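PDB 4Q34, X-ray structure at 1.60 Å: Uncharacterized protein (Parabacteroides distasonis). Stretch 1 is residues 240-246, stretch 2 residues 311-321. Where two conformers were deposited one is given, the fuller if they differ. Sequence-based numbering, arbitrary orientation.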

# COMPACT_ATOMS: atom_id res chain seq x y z
N VAL A 240 -4.98 10.76 -28.87
CA VAL A 240 -5.83 10.96 -27.68
C VAL A 240 -5.58 12.35 -27.14
O VAL A 240 -4.47 12.90 -27.28
N PRO A 241 -6.58 12.92 -26.49
CA PRO A 241 -6.31 14.20 -25.84
C PRO A 241 -5.34 14.09 -24.68
O PRO A 241 -5.40 13.16 -23.88
N ILE A 242 -4.42 15.06 -24.61
CA ILE A 242 -3.45 15.11 -23.54
C ILE A 242 -3.42 16.51 -22.93
O ILE A 242 -3.48 17.49 -23.67
N VAL A 243 -3.42 16.56 -21.60
CA VAL A 243 -3.22 17.83 -20.87
C VAL A 243 -2.03 17.66 -19.91
O VAL A 243 -1.85 16.63 -19.31
N ILE A 244 -1.24 18.71 -19.78
CA ILE A 244 -0.05 18.74 -18.94
C ILE A 244 -0.13 19.98 -18.06
O ILE A 244 -0.40 21.06 -18.59
N TYR A 245 0.06 19.81 -16.74
CA TYR A 245 0.02 20.92 -15.78
C TYR A 245 1.37 21.13 -15.11
O TYR A 245 2.02 20.17 -14.69
N TYR A 246 1.81 22.39 -15.01
CA TYR A 246 2.96 22.77 -14.21
C TYR A 246 2.56 23.85 -13.21
O TYR A 246 1.81 24.78 -13.53
N ASP A 311 -10.86 21.02 -10.01
CA ASP A 311 -11.86 21.62 -10.86
C ASP A 311 -11.38 21.83 -12.31
O ASP A 311 -12.14 21.66 -13.28
N LEU A 312 -10.11 22.21 -12.44
CA LEU A 312 -9.49 22.38 -13.76
C LEU A 312 -9.47 21.08 -14.50
O LEU A 312 -9.81 21.02 -15.69
N LEU A 313 -9.07 20.02 -13.81
CA LEU A 313 -9.10 18.71 -14.42
C LEU A 313 -10.54 18.28 -14.81
O LEU A 313 -10.76 17.78 -15.92
N SER A 314 -11.49 18.44 -13.90
CA SER A 314 -12.91 18.08 -14.22
C SER A 314 -13.39 18.83 -15.46
O SER A 314 -14.11 18.30 -16.27
N GLU A 315 -13.01 20.10 -15.58
CA GLU A 315 -13.41 20.89 -16.70
C GLU A 315 -12.89 20.28 -18.02
O GLU A 315 -13.62 20.14 -19.00
N TRP A 316 -11.60 19.97 -18.04
CA TRP A 316 -10.98 19.37 -19.24
C TRP A 316 -11.63 18.05 -19.57
O TRP A 316 -11.95 17.77 -20.71
N LEU A 317 -11.79 17.22 -18.56
CA LEU A 317 -12.42 15.91 -18.77
C LEU A 317 -13.79 16.14 -19.41
O LEU A 317 -14.18 15.45 -20.35
N HIS A 318 -14.52 17.17 -18.94
CA HIS A 318 -15.83 17.42 -19.48
C HIS A 318 -15.76 17.84 -20.95
O HIS A 318 -16.53 17.34 -21.78
N THR A 319 -14.83 18.73 -21.29
CA THR A 319 -14.79 19.24 -22.67
C THR A 319 -14.34 18.16 -23.66
O THR A 319 -14.56 18.30 -24.86
N LYS A 320 -13.64 17.14 -23.16
CA LYS A 320 -13.23 16.02 -23.98
C LYS A 320 -14.24 14.86 -23.92
O LYS A 320 -14.01 13.78 -24.50
N ALA A 321 -15.39 15.09 -23.29
CA ALA A 321 -16.44 14.07 -23.21
C ALA A 321 -15.94 12.77 -22.55
O ALA A 321 -16.31 11.65 -22.93

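The strand running to Tyr246 is nearly antiparallel to the helix that enters from earlier in the chain and runs to Thr319 (166° between their N-to-C directions, axes 10.4 Å apart at closest approach), and side chains fill the gap. From stretch 1, the CA-to-CB bonds of Pro241, Val243 and Tyr245 point toward the helical stretch, the alternation expected of an extended chain; Ile242 points away. Leu312 and Trp316, about one helical turn apart, and Lys320, just past the helix end, also point toward stretch 1.

Apolar packing centres on Trp316 (chi1 t, chi2 77°). Val243, in the p rotamer, lies over one face of its indole, with CB 3.5 Å from Trp316 CE2. Val243 CG1 sits 3.5 Å from the centroid of the Trp316 six-membered ring and only 8° off the normal, which supports a CH-pi contact. Pro241 CB approaches Trp316 CZ2 at 3.6 Å, while Pro241 CB also meets Lys320 CD at 3.9 Å, so the lysine contributes its aliphatic portion here. Tyr245 (chi1 m) is looser against Leu312 (m, t): Tyr245 CE1 to Leu312 CB is 4.4 Å, approached obliquely.

No direct hydrogen bond crosses the interface; water supplies the polar links. Water 1 accepts from Trp316 NE1 (3.2 Å) and lies 2.8 Å from Ile242 O, within hydrogen-bonding reach. Water 2 lies 2.7 Å from Tyr245 OH and donates to Leu312 O (3.1 Å), bridging a hydroxyl-carbonyl pair 3.7 Å apart.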

# COMPACT_ATOMS: atom_id res chain seq x y z
CB VAL A 240 -5.54 9.94 -26.56
CG1 VAL A 240 -5.75 8.54 -27.08
CG2 VAL A 240 -4.13 10.11 -26.02
CB PRO A 241 -7.68 14.66 -25.31
CG PRO A 241 -8.63 13.60 -25.61
CD PRO A 241 -7.97 12.45 -26.31
CB ILE A 242 -2.05 14.77 -24.08
CG1 ILE A 242 -2.02 13.34 -24.63
CG2 ILE A 242 -0.98 14.94 -23.01
CD1 ILE A 242 -0.76 12.95 -25.36
CB VAL A 243 -4.52 18.35 -20.18
CG1 VAL A 243 -4.97 17.42 -19.05
CG2 VAL A 243 -4.32 19.75 -19.60
CB ILE A 244 1.20 18.77 -19.82
CG1 ILE A 244 1.35 17.43 -20.56
CG2 ILE A 244 2.45 19.02 -19.00
CD1 ILE A 244 2.21 17.53 -21.79
CB TYR A 245 -1.03 20.70 -14.68
CG TYR A 245 -2.44 20.50 -15.17
CD1 TYR A 245 -3.25 21.57 -15.48
CD2 TYR A 245 -2.96 19.22 -15.32
CE1 TYR A 245 -4.55 21.39 -15.95
CE2 TYR A 245 -4.26 19.03 -15.74
CZ TYR A 245 -5.05 20.12 -16.08
OH TYR A 245 -6.35 19.90 -16.50
CB TYR A 246 4.17 23.28 -15.07
CG TYR A 246 4.90 22.15 -15.75
CD1 TYR A 246 5.93 21.49 -15.12
CD2 TYR A 246 4.54 21.73 -17.02
CE1 TYR A 246 6.57 20.41 -15.74
CE2 TYR A 246 5.17 20.65 -17.64
CZ TYR A 246 6.16 20.00 -17.00
OH TYR A 246 6.78 18.93 -17.61
CB ASP A 311 -12.34 22.97 -10.29
CG ASP A 311 -13.19 22.84 -9.02
OD1 ASP A 311 -13.69 21.75 -8.70
OD2 ASP A 311 -13.33 23.86 -8.31
CB LEU A 312 -8.05 22.88 -13.66
CG LEU A 312 -7.84 24.37 -13.42
CD1 LEU A 312 -6.35 24.55 -13.19
CD2 LEU A 312 -8.34 25.18 -14.61
CB LEU A 313 -8.43 17.66 -13.53
CG LEU A 313 -8.39 16.22 -14.08
CD1 LEU A 313 -7.75 16.10 -15.46
CD2 LEU A 313 -7.72 15.32 -13.06
CB SER A 314 -13.85 18.42 -13.07
OG SER A 314 -13.70 17.53 -11.98
CB GLU A 315 -12.92 22.37 -16.51
CG GLU A 315 -13.23 23.30 -17.67
CD GLU A 315 -12.79 24.75 -17.42
OE1 GLU A 315 -11.57 24.94 -17.41
OE2 GLU A 315 -13.65 25.64 -17.28
CB TRP A 316 -9.50 19.18 -18.97
CG TRP A 316 -8.74 18.74 -20.13
CD1 TRP A 316 -8.32 19.49 -21.18
CD2 TRP A 316 -8.27 17.41 -20.37
NE1 TRP A 316 -7.63 18.69 -22.07
CE2 TRP A 316 -7.59 17.42 -21.60
CE3 TRP A 316 -8.39 16.22 -19.68
CZ2 TRP A 316 -6.97 16.28 -22.13
CZ3 TRP A 316 -7.77 15.08 -20.20
CH2 TRP A 316 -7.07 15.15 -21.42
CB LEU A 317 -12.55 15.16 -17.46
CG LEU A 317 -11.26 14.67 -16.81
CD1 LEU A 317 -11.52 14.13 -15.41
CD2 LEU A 317 -10.57 13.65 -17.70
CB HIS A 318 -16.53 18.49 -18.66
CG HIS A 318 -17.89 18.77 -19.15
ND1 HIS A 318 -18.93 17.88 -18.95
CD2 HIS A 318 -18.37 19.75 -19.94
CE1 HIS A 318 -20.01 18.36 -19.54
NE2 HIS A 318 -19.70 19.49 -20.14
CB THR A 319 -13.87 20.47 -22.82
OG1 THR A 319 -12.53 20.08 -22.52
CG2 THR A 319 -14.30 21.59 -21.94
CB LYS A 320 -11.82 15.56 -23.59
CG LYS A 320 -10.77 16.63 -23.59
CD LYS A 320 -10.56 17.29 -24.91
CE LYS A 320 -9.57 18.44 -24.78
NZ LYS A 320 -9.45 19.10 -26.09
CB ALA A 321 -17.03 13.80 -24.60
O HOH W 1 -5.83 18.66 -24.69
O HOH W 2 -7.60 22.08 -17.56